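Local atomic coordinates of alpha-galacturonidase (Bacillus subtilis, PDB entry 3FEF), a protein that hydrolyses alpha-1,4-linked di-galacturonate to free galacturonate as a family 4 glycoside hydrolase that uses NAD(+) and manganese. Residues Leu120-Val123 with Pro124-Glu128; Thr146-Met149 with Ser150-Arg154; Leu202-Asn205 with His206-Trp209; Ala268-Arg271 with His272-Glu275; Leu410-Gln413 with Ala414-Asp418. All coordinates share one frame; numbering follows the deposited sequence.

Contact 1: Leu120-Val123 with Pro124-Glu128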
loop_
_atom_site.group_PDB
_atom_site.type_symbol
_atom_site.label_atom_id
_atom_site.label_comp_id
_atom_site.label_asym_id
_atom_site.label_seq_id
_atom_site.Cartn_x
_atom_site.Cartn_y
_atom_site.Cartn_z
ATOM N N LEU A 120 9.964 17.714 -21.289
ATOM C CA LEU A 120 11.242 17.111 -21.594
ATOM C C LEU A 120 12.362 18.159 -21.491
ATOM O O LEU A 120 13.380 17.945 -20.861
ATOM C CB LEU A 120 11.155 16.585 -23.006
ATOM C CG LEU A 120 11.698 15.222 -23.335
ATOM C CD1 LEU A 120 11.519 14.256 -22.163
ATOM C CD2 LEU A 120 10.945 14.754 -24.584
ATOM N N ARG A 121 12.158 19.297 -22.128
ATOM C CA ARG A 121 13.093 20.422 -22.085
ATOM C C ARG A 121 13.305 20.948 -20.654
ATOM O O ARG A 121 14.395 21.368 -20.278
ATOM C CB ARG A 121 12.516 21.527 -22.972
ATOM C CG ARG A 121 13.480 22.557 -23.505
ATOM C CD ARG A 121 12.948 23.197 -24.822
ATOM N NE ARG A 121 11.732 23.990 -24.634
ATOM C CZ ARG A 121 10.590 23.776 -25.283
ATOM N NH1 ARG A 121 10.513 22.812 -26.182
ATOM N NH2 ARG A 121 9.529 24.537 -25.057
ATOM N N ALA A 122 12.257 20.940 -19.847
ATOM C CA ALA A 122 12.353 21.533 -18.504
ATOM C C ALA A 122 13.096 20.636 -17.516
ATOM O O ALA A 122 13.655 21.118 -16.538
ATOM C CB ALA A 122 10.946 21.863 -17.962
ATOM N N VAL A 123 13.094 19.328 -17.768
ATOM C CA VAL A 123 13.671 18.395 -16.821
ATOM C C VAL A 123 15.098 18.766 -16.400
ATOM O O VAL A 123 15.391 18.849 -15.208
ATOM C CB VAL A 123 13.574 16.926 -17.315
ATOM C CG1 VAL A 123 14.366 15.979 -16.388
ATOM C CG2 VAL A 123 12.104 16.496 -17.373
ATOM N N PRO A 124 16.006 18.961 -17.366
ATOM C CA PRO A 124 17.382 19.215 -16.893
ATOM C C PRO A 124 17.559 20.611 -16.291
ATOM O O PRO A 124 18.473 20.827 -15.503
ATOM C CB PRO A 124 18.256 19.002 -18.147
ATOM C CG PRO A 124 17.307 19.097 -19.321
ATOM C CD PRO A 124 15.918 18.730 -18.822
ATOM N N ILE A 125 16.681 21.547 -16.629
ATOM C CA ILE A 125 16.700 22.851 -15.966
ATOM C C ILE A 125 16.342 22.717 -14.479
ATOM O O ILE A 125 16.954 23.344 -13.620
ATOM C CB ILE A 125 15.757 23.852 -16.660
ATOM C CG1 ILE A 125 16.191 24.065 -18.113
ATOM C CG2 ILE A 125 15.742 25.183 -15.915
ATOM C CD1 ILE A 125 15.344 25.090 -18.866
ATOM N N PHE A 126 15.357 21.879 -14.166
ATOM C CA PHE A 126 14.923 21.761 -12.781
ATOM C C PHE A 126 15.817 20.824 -11.968
ATOM O O PHE A 126 15.968 20.998 -10.753
ATOM C CB PHE A 126 13.436 21.388 -12.695
ATOM C CG PHE A 126 12.522 22.569 -12.852
ATOM C CD1 PHE A 126 11.894 23.134 -11.742
ATOM C CD2 PHE A 126 12.324 23.147 -14.104
ATOM C CE1 PHE A 126 11.057 24.251 -11.884
ATOM C CE2 PHE A 126 11.481 24.275 -14.260
ATOM C CZ PHE A 126 10.854 24.824 -13.150
ATOM N N ALA A 127 16.426 19.846 -12.635
ATOM C CA ALA A 127 17.439 19.018 -11.990
ATOM C C ALA A 127 18.564 19.911 -11.486
ATOM O O ALA A 127 19.046 19.741 -10.364
ATOM C CB ALA A 127 17.992 17.973 -12.969
ATOM N N GLU A 128 18.974 20.868 -12.319
ATOM C CA GLU A 128 20.034 21.807 -11.952
ATOM C C GLU A 128 19.598 22.748 -10.817
ATOM O O GLU A 128 20.356 23.023 -9.894
ATOM C CB GLU A 128 20.507 22.630 -13.173
ATOM C CG GLU A 128 21.565 23.686 -12.795
ATOM C CD GLU A 128 22.259 24.350 -13.987
ATOM O OE1 GLU A 128 21.605 24.628 -15.025
ATOM O OE2 GLU A 128 23.481 24.619 -13.873
#

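Contact 2: Thr146-Met149 with Ser150-Arg154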
loop_
_atom_site.group_PDB
_atom_site.type_symbol
_atom_site.label_atom_id
_atom_site.label_comp_id
_atom_site.label_asym_id
_atom_site.label_seq_id
_atom_site.Cartn_x
_atom_site.Cartn_y
_atom_site.Cartn_z
ATOM N N THR A 146 6.259 27.469 -12.437
ATOM C CA THR A 146 6.551 27.117 -13.831
ATOM C C THR A 146 5.729 25.920 -14.341
ATOM O O THR A 146 5.487 24.977 -13.598
ATOM C CB THR A 146 8.037 26.747 -14.006
ATOM O OG1 THR A 146 8.881 27.766 -13.447
ATOM C CG2 THR A 146 8.351 26.567 -15.470
ATOM N N ASN A 147 5.324 25.967 -15.610
ATOM C CA ASN A 147 4.688 24.845 -16.289
ATOM C C ASN A 147 5.684 24.130 -17.212
ATOM O O ASN A 147 6.577 24.779 -17.770
ATOM C CB ASN A 147 3.519 25.359 -17.117
ATOM C CG ASN A 147 2.405 25.901 -16.257
ATOM O OD1 ASN A 147 2.035 25.294 -15.258
ATOM N ND2 ASN A 147 1.867 27.043 -16.632
ATOM N N PRO A 148 5.522 22.809 -17.421
ATOM C CA PRO A 148 4.462 21.891 -16.948
ATOM C C PRO A 148 4.642 21.540 -15.473
ATOM O O PRO A 148 5.639 20.932 -15.080
ATOM C CB PRO A 148 4.647 20.651 -17.819
ATOM C CG PRO A 148 6.084 20.668 -18.204
ATOM C CD PRO A 148 6.483 22.129 -18.307
HETATM N N MSE A 149 3.659 21.938 -14.681
HETATM C CA MSE A 149 3.751 21.961 -13.225
HETATM C C MSE A 149 4.104 20.604 -12.602
HETATM O O MSE A 149 5.007 20.506 -11.781
HETATM C CB MSE A 149 2.415 22.409 -12.676
HETATM C CG MSE A 149 2.319 22.233 -11.193
HETATM SE SE MSE A 149 2.750 23.917 -10.387
HETATM C CE MSE A 149 1.043 24.722 -10.459
ATOM N N SER A 150 3.374 19.573 -13.003
ATOM C CA SER A 150 3.542 18.240 -12.458
ATOM C C SER A 150 4.916 17.636 -12.748
ATOM O O SER A 150 5.494 16.975 -11.900
ATOM C CB SER A 150 2.433 17.335 -12.984
ATOM O OG SER A 150 1.161 17.895 -12.673
ATOM N N VAL A 151 5.442 17.870 -13.937
ATOM C CA VAL A 151 6.762 17.386 -14.275
ATOM C C VAL A 151 7.869 18.148 -13.555
ATOM O O VAL A 151 8.731 17.535 -12.950
ATOM C CB VAL A 151 7.002 17.437 -15.809
ATOM C CG1 VAL A 151 8.496 17.227 -16.116
ATOM C CG2 VAL A 151 6.103 16.374 -16.529
ATOM N N CYS A 152 7.839 19.482 -13.603
ATOM C CA CYS A 152 8.872 20.291 -12.965
ATOM C C CYS A 152 8.918 20.019 -11.490
ATOM O O CYS A 152 9.972 19.769 -10.909
ATOM C CB CYS A 152 8.599 21.791 -13.161
ATOM S SG CYS A 152 8.683 22.295 -14.866
ATOM N N THR A 153 7.760 20.078 -10.857
ATOM C CA THR A 153 7.740 19.863 -9.430
ATOM C C THR A 153 8.233 18.452 -9.112
ATOM O O THR A 153 8.924 18.244 -8.125
ATOM C CB THR A 153 6.330 20.116 -8.877
ATOM O OG1 THR A 153 5.894 21.403 -9.345
ATOM C CG2 THR A 153 6.346 20.114 -7.376
ATOM N N ARG A 154 7.876 17.482 -9.952
ATOM C CA ARG A 154 8.253 16.112 -9.666
ATOM C C ARG A 154 9.755 15.930 -9.771
ATOM O O ARG A 154 10.329 15.130 -9.046
ATOM C CB ARG A 154 7.569 15.147 -10.623
ATOM C CG ARG A 154 7.935 13.712 -10.346
ATOM C CD ARG A 154 7.301 13.153 -9.053
ATOM N NE ARG A 154 7.398 11.698 -9.135
ATOM C CZ ARG A 154 8.211 10.954 -8.399
ATOM N NH1 ARG A 154 8.957 11.501 -7.453
ATOM N NH2 ARG A 154 8.259 9.657 -8.598
#

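Contact 3: Leu202-Asn205 with His206-Trp209. With MG (magnesium ion), chain G.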
loop_
_atom_site.group_PDB
_atom_site.type_symbol
_atom_site.label_atom_id
_atom_site.label_comp_id
_atom_site.label_asym_id
_atom_site.label_seq_id
_atom_site.Cartn_x
_atom_site.Cartn_y
_atom_site.Cartn_z
ATOM N N LEU A 202 -9.350 18.684 -6.073
ATOM C CA LEU A 202 -8.406 17.595 -6.227
ATOM C C LEU A 202 -8.188 17.226 -7.689
ATOM O O LEU A 202 -9.052 17.448 -8.542
ATOM C CB LEU A 202 -8.828 16.380 -5.388
ATOM C CG LEU A 202 -10.131 15.610 -5.710
ATOM C CD1 LEU A 202 -10.064 14.187 -5.160
ATOM C CD2 LEU A 202 -11.365 16.312 -5.139
ATOM N N GLY A 203 -7.017 16.669 -7.982
ATOM C CA GLY A 203 -6.671 16.336 -9.355
ATOM C C GLY A 203 -5.190 16.551 -9.588
ATOM O O GLY A 203 -4.369 16.387 -8.690
ATOM N N ILE A 204 -4.841 16.879 -10.811
ATOM C CA ILE A 204 -3.480 17.263 -11.121
ATOM C C ILE A 204 -3.623 18.658 -11.722
ATOM O O ILE A 204 -4.720 19.039 -12.153
ATOM C CB ILE A 204 -2.857 16.310 -12.142
ATOM C CG1 ILE A 204 -3.730 16.235 -13.391
ATOM C CG2 ILE A 204 -2.685 14.907 -11.536
ATOM C CD1 ILE A 204 -3.236 15.205 -14.433
ATOM N N ASN A 205 -2.534 19.416 -11.746
ATOM C CA ASN A 205 -2.569 20.806 -12.215
ATOM C C ASN A 205 -3.260 20.997 -13.580
ATOM O O ASN A 205 -3.017 20.243 -14.522
ATOM C CB ASN A 205 -1.138 21.380 -12.250
ATOM C CG ASN A 205 -1.118 22.878 -12.546
ATOM O OD1 ASN A 205 -1.697 23.703 -11.806
ATOM N ND2 ASN A 205 -0.490 23.230 -13.642
ATOM N N HIS A 206 -4.114 22.011 -13.679
ATOM C CA HIS A 206 -4.932 22.270 -14.882
ATOM C C HIS A 206 -5.996 21.221 -15.172
ATOM O O HIS A 206 -6.729 21.337 -16.153
ATOM C CB HIS A 206 -4.058 22.509 -16.132
ATOM C CG HIS A 206 -3.222 23.746 -16.043
ATOM N ND1 HIS A 206 -2.075 23.931 -16.779
ATOM C CD2 HIS A 206 -3.342 24.841 -15.254
ATOM C CE1 HIS A 206 -1.546 25.106 -16.479
ATOM N NE2 HIS A 206 -2.302 25.680 -15.560
ATOM N N PHE A 207 -6.073 20.198 -14.329
ATOM C CA PHE A 207 -7.092 19.153 -14.455
ATOM C C PHE A 207 -7.587 18.836 -13.034
ATOM O O PHE A 207 -7.500 17.699 -12.564
ATOM C CB PHE A 207 -6.498 17.906 -15.111
ATOM C CG PHE A 207 -7.534 16.927 -15.644
ATOM C CD1 PHE A 207 -8.488 17.335 -16.581
ATOM C CD2 PHE A 207 -7.538 15.602 -15.219
ATOM C CE1 PHE A 207 -9.438 16.434 -17.080
ATOM C CE2 PHE A 207 -8.480 14.705 -15.704
ATOM C CZ PHE A 207 -9.434 15.127 -16.644
ATOM N N THR A 208 -8.069 19.885 -12.367
ATOM C CA THR A 208 -8.556 19.851 -11.009
ATOM C C THR A 208 -10.080 19.827 -10.965
ATOM O O THR A 208 -10.750 20.372 -11.847
ATOM C CB THR A 208 -8.101 21.112 -10.246
ATOM O OG1 THR A 208 -8.156 22.227 -11.144
ATOM C CG2 THR A 208 -6.674 20.962 -9.747
ATOM N N TRP A 209 -10.622 19.207 -9.919
ATOM C CA TRP A 209 -12.050 18.986 -9.826
ATOM C C TRP A 209 -12.542 19.278 -8.425
ATOM O O TRP A 209 -11.855 19.015 -7.428
ATOM C CB TRP A 209 -12.378 17.534 -10.203
ATOM C CG TRP A 209 -11.987 17.252 -11.624
ATOM C CD1 TRP A 209 -10.722 17.054 -12.105
ATOM C CD2 TRP A 209 -12.868 17.161 -12.751
ATOM N NE1 TRP A 209 -10.765 16.850 -13.464
ATOM C CE2 TRP A 209 -12.069 16.906 -13.885
ATOM C CE3 TRP A 209 -14.255 17.275 -12.910
ATOM C CZ2 TRP A 209 -12.608 16.766 -15.164
ATOM C CZ3 TRP A 209 -14.795 17.133 -14.182
ATOM C CH2 TRP A 209 -13.978 16.881 -15.292
HETATM MG MG MG G . -1.812 27.393 -14.103
HETATM O O HOH W 1 -3.069 29.135 -15.031
HETATM O O HOH W 2 -1.233 29.300 -12.816
HETATM O O HOH W 3 0.063 26.103 -13.560
#

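Contact 4: Ala268-Arg271 with His272-Glu275. With SO4 (sulfate ion), chain E.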
loop_
_atom_site.group_PDB
_atom_site.type_symbol
_atom_site.label_atom_id
_atom_site.label_comp_id
_atom_site.label_asym_id
_atom_site.label_seq_id
_atom_site.Cartn_x
_atom_site.Cartn_y
_atom_site.Cartn_z
ATOM N N ALA A 268 -10.710 24.417 -13.665
ATOM C CA ALA A 268 -9.718 25.197 -14.417
ATOM C C ALA A 268 -10.419 25.853 -15.608
ATOM O O ALA A 268 -11.537 25.472 -15.953
ATOM C CB ALA A 268 -8.550 24.307 -14.911
ATOM N N GLY A 269 -9.759 26.821 -16.242
ATOM C CA GLY A 269 -10.329 27.464 -17.420
ATOM C C GLY A 269 -10.576 26.443 -18.529
ATOM O O GLY A 269 -9.852 25.446 -18.662
ATOM N N ASP A 270 -11.612 26.692 -19.314
ATOM C CA ASP A 270 -11.947 25.875 -20.460
ATOM C C ASP A 270 -10.711 25.561 -21.338
ATOM O O ASP A 270 -10.522 24.434 -21.800
ATOM C CB ASP A 270 -13.058 26.573 -21.271
ATOM C CG ASP A 270 -14.453 26.368 -20.661
ATOM O OD1 ASP A 270 -14.557 26.073 -19.443
ATOM O OD2 ASP A 270 -15.463 26.469 -21.401
ATOM N N ARG A 271 -9.860 26.557 -21.540
ATOM C CA ARG A 271 -8.699 26.405 -22.404
ATOM C C ARG A 271 -7.717 25.340 -21.885
ATOM O O ARG A 271 -6.978 24.742 -22.659
ATOM C CB ARG A 271 -7.997 27.757 -22.579
ATOM C CG ARG A 271 -7.576 28.388 -21.241
ATOM C CD ARG A 271 -7.230 29.862 -21.361
ATOM N NE ARG A 271 -6.023 30.091 -22.145
ATOM C CZ ARG A 271 -4.810 30.292 -21.632
ATOM N NH1 ARG A 271 -3.774 30.506 -22.435
ATOM N NH2 ARG A 271 -4.620 30.277 -20.322
ATOM N N HIS A 272 -7.698 25.114 -20.578
ATOM C CA HIS A 272 -6.807 24.106 -20.000
ATOM C C HIS A 272 -7.469 22.745 -19.959
ATOM O O HIS A 272 -6.837 21.742 -20.271
ATOM C CB HIS A 272 -6.379 24.497 -18.590
ATOM C CG HIS A 272 -5.419 25.639 -18.556
ATOM N ND1 HIS A 272 -5.713 26.840 -17.945
ATOM C CD2 HIS A 272 -4.176 25.771 -19.072
ATOM C CE1 HIS A 272 -4.689 27.663 -18.084
ATOM N NE2 HIS A 272 -3.737 27.033 -18.751
ATOM N N LEU A 273 -8.743 22.719 -19.571
ATOM C CA LEU A 273 -9.498 21.481 -19.470
ATOM C C LEU A 273 -9.513 20.804 -20.814
ATOM O O LEU A 273 -9.412 19.575 -20.917
ATOM C CB LEU A 273 -10.951 21.775 -19.058
ATOM C CG LEU A 273 -11.206 22.289 -17.631
ATOM C CD1 LEU A 273 -12.671 22.735 -17.447
ATOM C CD2 LEU A 273 -10.792 21.243 -16.557
ATOM N N ALA A 274 -9.677 21.621 -21.847
ATOM C CA ALA A 274 -9.857 21.120 -23.203
ATOM C C ALA A 274 -8.708 20.223 -23.667
ATOM O O ALA A 274 -8.881 19.426 -24.560
ATOM C CB ALA A 274 -10.046 22.276 -24.177
ATOM N N GLU A 275 -7.539 20.332 -23.058
ATOM C CA GLU A 275 -6.403 19.575 -23.573
ATOM C C GLU A 275 -6.266 18.168 -22.970
ATOM O O GLU A 275 -5.406 17.391 -23.406
ATOM C CB GLU A 275 -5.116 20.360 -23.344
ATOM C CG GLU A 275 -5.247 21.838 -23.679
ATOM C CD GLU A 275 -3.904 22.481 -23.928
ATOM O OE1 GLU A 275 -3.163 22.734 -22.946
ATOM O OE2 GLU A 275 -3.586 22.721 -25.113
HETATM S S SO4 E . -0.799 31.411 -19.814
HETATM O O1 SO4 E . -0.910 32.847 -19.582
HETATM O O2 SO4 E . -1.472 31.033 -21.052
HETATM O O3 SO4 E . -1.413 30.715 -18.692
HETATM O O4 SO4 E . 0.606 31.039 -19.890
#

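Contact 5: Leu410-Gln413 with Ala414-Asp418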
loop_
_atom_site.group_PDB
_atom_site.type_symbol
_atom_site.label_atom_id
_atom_site.label_comp_id
_atom_site.label_asym_id
_atom_site.label_seq_id
_atom_site.Cartn_x
_atom_site.Cartn_y
_atom_site.Cartn_z
ATOM N N LEU A 410 11.545 6.212 -24.067
ATOM C CA LEU A 410 10.496 6.277 -23.043
ATOM C C LEU A 410 9.598 7.512 -23.210
ATOM O O LEU A 410 8.377 7.440 -23.013
ATOM C CB LEU A 410 11.091 6.231 -21.639
ATOM C CG LEU A 410 10.059 6.396 -20.517
ATOM C CD1 LEU A 410 9.155 5.166 -20.467
ATOM C CD2 LEU A 410 10.734 6.635 -19.173
ATOM N N ALA A 411 10.201 8.633 -23.583
ATOM C CA ALA A 411 9.451 9.867 -23.837
ATOM C C ALA A 411 8.470 9.701 -24.999
ATOM O O ALA A 411 7.381 10.260 -24.993
ATOM C CB ALA A 411 10.410 11.025 -24.108
ATOM N N PHE A 412 8.860 8.927 -25.997
ATOM C CA PHE A 412 7.971 8.653 -27.126
ATOM C C PHE A 412 6.762 7.803 -26.708
ATOM O O PHE A 412 5.656 7.992 -27.212
ATOM C CB PHE A 412 8.736 7.985 -28.282
ATOM C CG PHE A 412 7.907 7.814 -29.527
ATOM C CD1 PHE A 412 7.181 8.885 -30.041
ATOM C CD2 PHE A 412 7.822 6.589 -30.154
ATOM C CE1 PHE A 412 6.412 8.741 -31.163
ATOM C CE2 PHE A 412 7.050 6.429 -31.283
ATOM C CZ PHE A 412 6.344 7.509 -31.794
ATOM N N GLN A 413 6.981 6.864 -25.788
ATOM C CA GLN A 413 5.878 6.101 -25.197
ATOM C C GLN A 413 4.858 7.021 -24.540
ATOM O O GLN A 413 3.660 6.869 -24.748
ATOM C CB GLN A 413 6.399 5.090 -24.180
ATOM C CG GLN A 413 7.379 4.100 -24.790
ATOM C CD GLN A 413 6.729 3.315 -25.906
ATOM O OE1 GLN A 413 7.307 3.136 -26.983
ATOM N NE2 GLN A 413 5.506 2.863 -25.666
ATOM N N ALA A 414 5.327 7.982 -23.753
ATOM C CA ALA A 414 4.409 8.945 -23.154
ATOM C C ALA A 414 3.704 9.726 -24.272
ATOM O O ALA A 414 2.472 9.822 -24.302
ATOM C CB ALA A 414 5.161 9.884 -22.205
ATOM N N PHE A 415 4.495 10.268 -25.196
ATOM C CA PHE A 415 3.958 10.951 -26.366
ATOM C C PHE A 415 2.824 10.166 -27.011
ATOM O O PHE A 415 1.753 10.733 -27.289
ATOM C CB PHE A 415 5.080 11.218 -27.377
ATOM C CG PHE A 415 4.727 12.227 -28.459
ATOM C CD1 PHE A 415 4.255 11.807 -29.697
ATOM C CD2 PHE A 415 4.918 13.594 -28.246
ATOM C CE1 PHE A 415 3.963 12.731 -30.714
ATOM C CE2 PHE A 415 4.618 14.529 -29.240
ATOM C CZ PHE A 415 4.146 14.098 -30.485
ATOM N N LEU A 416 3.057 8.870 -27.254
ATOM C CA LEU A 416 2.033 7.998 -27.837
ATOM C C LEU A 416 0.808 7.776 -26.944
ATOM O O LEU A 416 -0.295 7.520 -27.426
ATOM C CB LEU A 416 2.635 6.618 -28.174
ATOM C CG LEU A 416 3.625 6.485 -29.335
ATOM C CD1 LEU A 416 4.036 5.013 -29.522
ATOM C CD2 LEU A 416 2.994 7.046 -30.601
ATOM N N ASN A 417 1.014 7.809 -25.637
ATOM C CA ASN A 417 -0.067 7.570 -24.695
ATOM C C ASN A 417 -0.907 8.834 -24.413
ATOM O O ASN A 417 -1.863 8.799 -23.624
ATOM C CB ASN A 417 0.538 7.028 -23.397
ATOM C CG ASN A 417 -0.472 6.303 -22.531
ATOM O OD1 ASN A 417 -1.346 5.602 -23.034
ATOM N ND2 ASN A 417 -0.335 6.443 -21.222
ATOM N N ASP A 418 -0.554 9.955 -25.038
ATOM C CA ASP A 418 -1.280 11.212 -24.783
ATOM C C ASP A 418 -2.587 11.293 -25.560
ATOM O O ASP A 418 -2.608 11.089 -26.756
ATOM C CB ASP A 418 -0.400 12.429 -25.094
ATOM C CG ASP A 418 -1.093 13.752 -24.774
ATOM O OD1 ASP A 418 -1.740 14.327 -25.685
ATOM O OD2 ASP A 418 -1.017 14.207 -23.608
#

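Contact 1: Leu120-Val123 with Pro124-Glu128
Ala122 and Phe126 meet one helical turn apart. Ala122 CB lies 4.3 Å from Phe126 CD2. The ring also turns an edge to the backbone, with Ala122 O near its plane and 3.4 Å from Phe126 CD2. Phe126 CG stands opposite its own carbonyl carbon (chi1 -82°), beside the backbone N, and this puts the ring next to that oxygen. The same oxygen accepts the backbone bond from Phe126 N at 3.0 Å. One residue on, Ala127 N donates to Val123 O at 2.9 Å, and Phe126 N adds a weak second bond to Val123 O.

Pro124 interrupts this ladder. It has no N-H to give, and its CD sits 3.3 Å from Leu120 O where a hydrogen bond would otherwise form. The result is a proline kink in helix 112-136, which belongs to the Rossmann-type part of the enzyme. Val123 meets the proline ring at about a right angle, and Val123 CB lies tightly against Pro124 CD, at 3.3 Å, across the peptide bond that joins them. Beyond the kink, Ile125 CG1 rests 3.9 Å from Arg121 O.

Further out, Val123 and Ala127 pack on Leu404 of helix 383-405, while Ile125 and Phe126 lean on Ile83. The guanidinium of Arg121 points off the helix to a salt bridge with Asp94, and its NE bonds to Pro85 O.

Contact 2: Thr146-Met149 with Ser150-Arg154
The chain passes a cis peptide bond before Pro148 and then enters a helix, whose first turn is closed by an almost straight bond (177°) from Cys152 N to Pro148 O at 3.0 Å. Pro148 holds the N-cap position. Its ring packs on that turn with two carbons. Pro148 CG touches Val151 CB at 4.1 Å, and Pro148 CD lies 4.1 Å from Cys152 SG. On another side, Cys152 SG approaches the methyl of Thr146, with 4.3 Å to Thr146 CG2.

Met149 O is gripped twice by Thr153. The hydroxyl donates to it, with 2.7 Å from Thr153 OG1 to Met149 O. The backbone adds a bond of 2.9 Å from Thr153 N to Met149 O. The two donors come from opposite faces of the carbonyl plane. The Thr153 chi1 of -51° swings the hydroxyl beside its own backbone N, back towards Met149 O. Thr153 OG1 is also bonded to Asn144 ND2, so this buried hydroxyl has two partners. The Met149 side chain, a selenomethionine, runs alongside Thr153 and points the same way. Its CG is 4.1 Å from Thr153 OG1.

Asn147 probably binds substrate, and its side chain is about 4 Å from the magnesium ion. Arg118 NE bonds to Asn147 O. The arrangement is a strand-loop-helix step of the Rossmann-type domain, from strand 141-144 to helix 149-159, with its loop at the active site.

Contact 3: Leu202-Asn205 with His206-Trp209
Leu202 and Trp209 form a hydrogen-bonded antiparallel pair, the one farther from the turn of a tight hairpin. Trp209 N reaches Leu202 O at 2.7 Å, and Leu202 N returns a bond to Trp209 O. Ile204 and Phe207 form the next such pair, around a type II turn. The bond from Ile204 N to Phe207 O is 3.3 Å long, and its donor stands well above the carbonyl plane.

Between them the strands are close: Gly203 CA is 4.3 Å from Thr208 CA. A side chain at Gly203 would run into Phe207 O, and the backbone angles there also call for glycine. On the face shared by Ile204 and Phe207, Ile204 CG1 meets Phe207 CB at 3.7 Å. Trp209 puts its NE1 over the centre of the Phe207 ring, 3.6 Å above the plane.

The turn end is different, for it opens onto metal and water. His206 NE2 binds the magnesium ion at 2.3 Å. Three waters also coordinate the ion, and Cys169 SG adds a further ligand. The Asn205 amide lies over one face of the His206 ring, the planes 37° apart. A chi1 of -65° sets the His206 ring beside this amide, with NE2 directed at the ion. Thr110 OG1 bonds to His206 ND1, which helps fix the ring rotation.

Activity was shown with manganese, and one such ion is bound per subunit; magnesium occupies the site here. The water positions are probably where substrate oxygens could bind, consistent with a metal that helps hold the sugar in this family.

Contact 4: Ala268-Arg271 with His272-Glu275
Gly269 O is gripped by two backbone N-H groups, those of His272 and Leu273. His272 N lies 2.9 Å from Gly269 O, well above the carbonyl plane. Leu273 N is 3.1 Å from Gly269 O and gives the straighter bond. Gly269 is the N-cap of the short helix 270-273, whose next bond runs from Ala274 N to Asp270 O at 2.9 Å.

Arg271 and His272 point the same way, side by side. Arg271 CG sits between its backbone N and carbonyl carbon (chi1 57°), which lays the chain beside the His272 ring, with CG over the rim of one face. The guanidinium is turned 68° from the ring plane, and Arg271 NH2 stands 3.4 Å from His272 CE1. The arginine ends on a sulfate, probably from the crystallisation liquor. Arg271 NH1 holds sulfate O2 at 2.7 Å along a nearly straight line (167°), and NH2 adds a weak bond. Arg298 grips the same anion, while Thr293 OG1 bonds to Arg271 NH1. A leucine at Arg271 would probably leave the sulfate without this charged partner and the Thr293 hydroxyl without its mate.

The His272 ring stacks on that of metal-binding His206, placing this helix beside the active site. Glu275 OE2 bonds to the backbone N of Val107 and Gly108. Leu273 folds back over the start of the helix, with Leu273 CD1 3.3 Å from Ala268 O and Leu273 CD2 4.1 Å from Ala268 CB.

Contact 5: Leu410-Gln413 with Ala414-Asp418
Phe412, Phe415 and Leu416 form an apolar cluster on helix 408-417, an alpha helix with contacts three and four residues apart. The main one is a CH-pi contact. Leu416 CG stands over one face of the Phe412 ring, 3.9 Å from its centroid and 15° off the ring normal. Leu416 CD2 comes to 3.6 Å from Phe412 CZ. A chi1 of -174° swings the Phe412 ring to the carbonyl side, towards Phe415 and Leu416. Phe412 CE1 also meets Phe415 CD1 at 4.0 Å, the two side chains crossing at a slant. Replacing Phe412 with alanine removes the ring, which would probably open a gap under Leu416 CG and leave that leucine without its CH-pi partner.

Backbone bonds of the alpha-helical kind run through the segment. Leu416 N reaches Phe412 O at 2.7 Å, and Phe415 N reaches Ala411 O at 2.9 Å.

Neighbours place the helix. Both phenylalanine rings meet Phe432 of helix 425-435, that of Phe415 edge-to-face. At a subunit interface, Asn417 OD1 bonds to Arg391 of a second subunit. Asn417 N donates to Gln413 O at 2.9 Å.

How the contacts relate
The five contacts follow one another along the chain without overlap. Contacts 1 and 2 belong to the Rossmann-type part; contacts 3, 4 and 5 belong to the C-terminal family region. Contacts 1 and 2 have centres 10 Å apart and join helix 112-136 to helix 149-159, with Phe126 against Cys152. Contact 2 meets contact 3 through Asn147, Met149 and Asn205, and contact 3 meets contact 4 with centres 11 Å apart. These three gather round the metal, so the active site lies between the two parts. Contact 5 is peripheral. It touches contact 1 where Leu120 packs on Ala411, and its helix also reaches a second subunit of the tetramer.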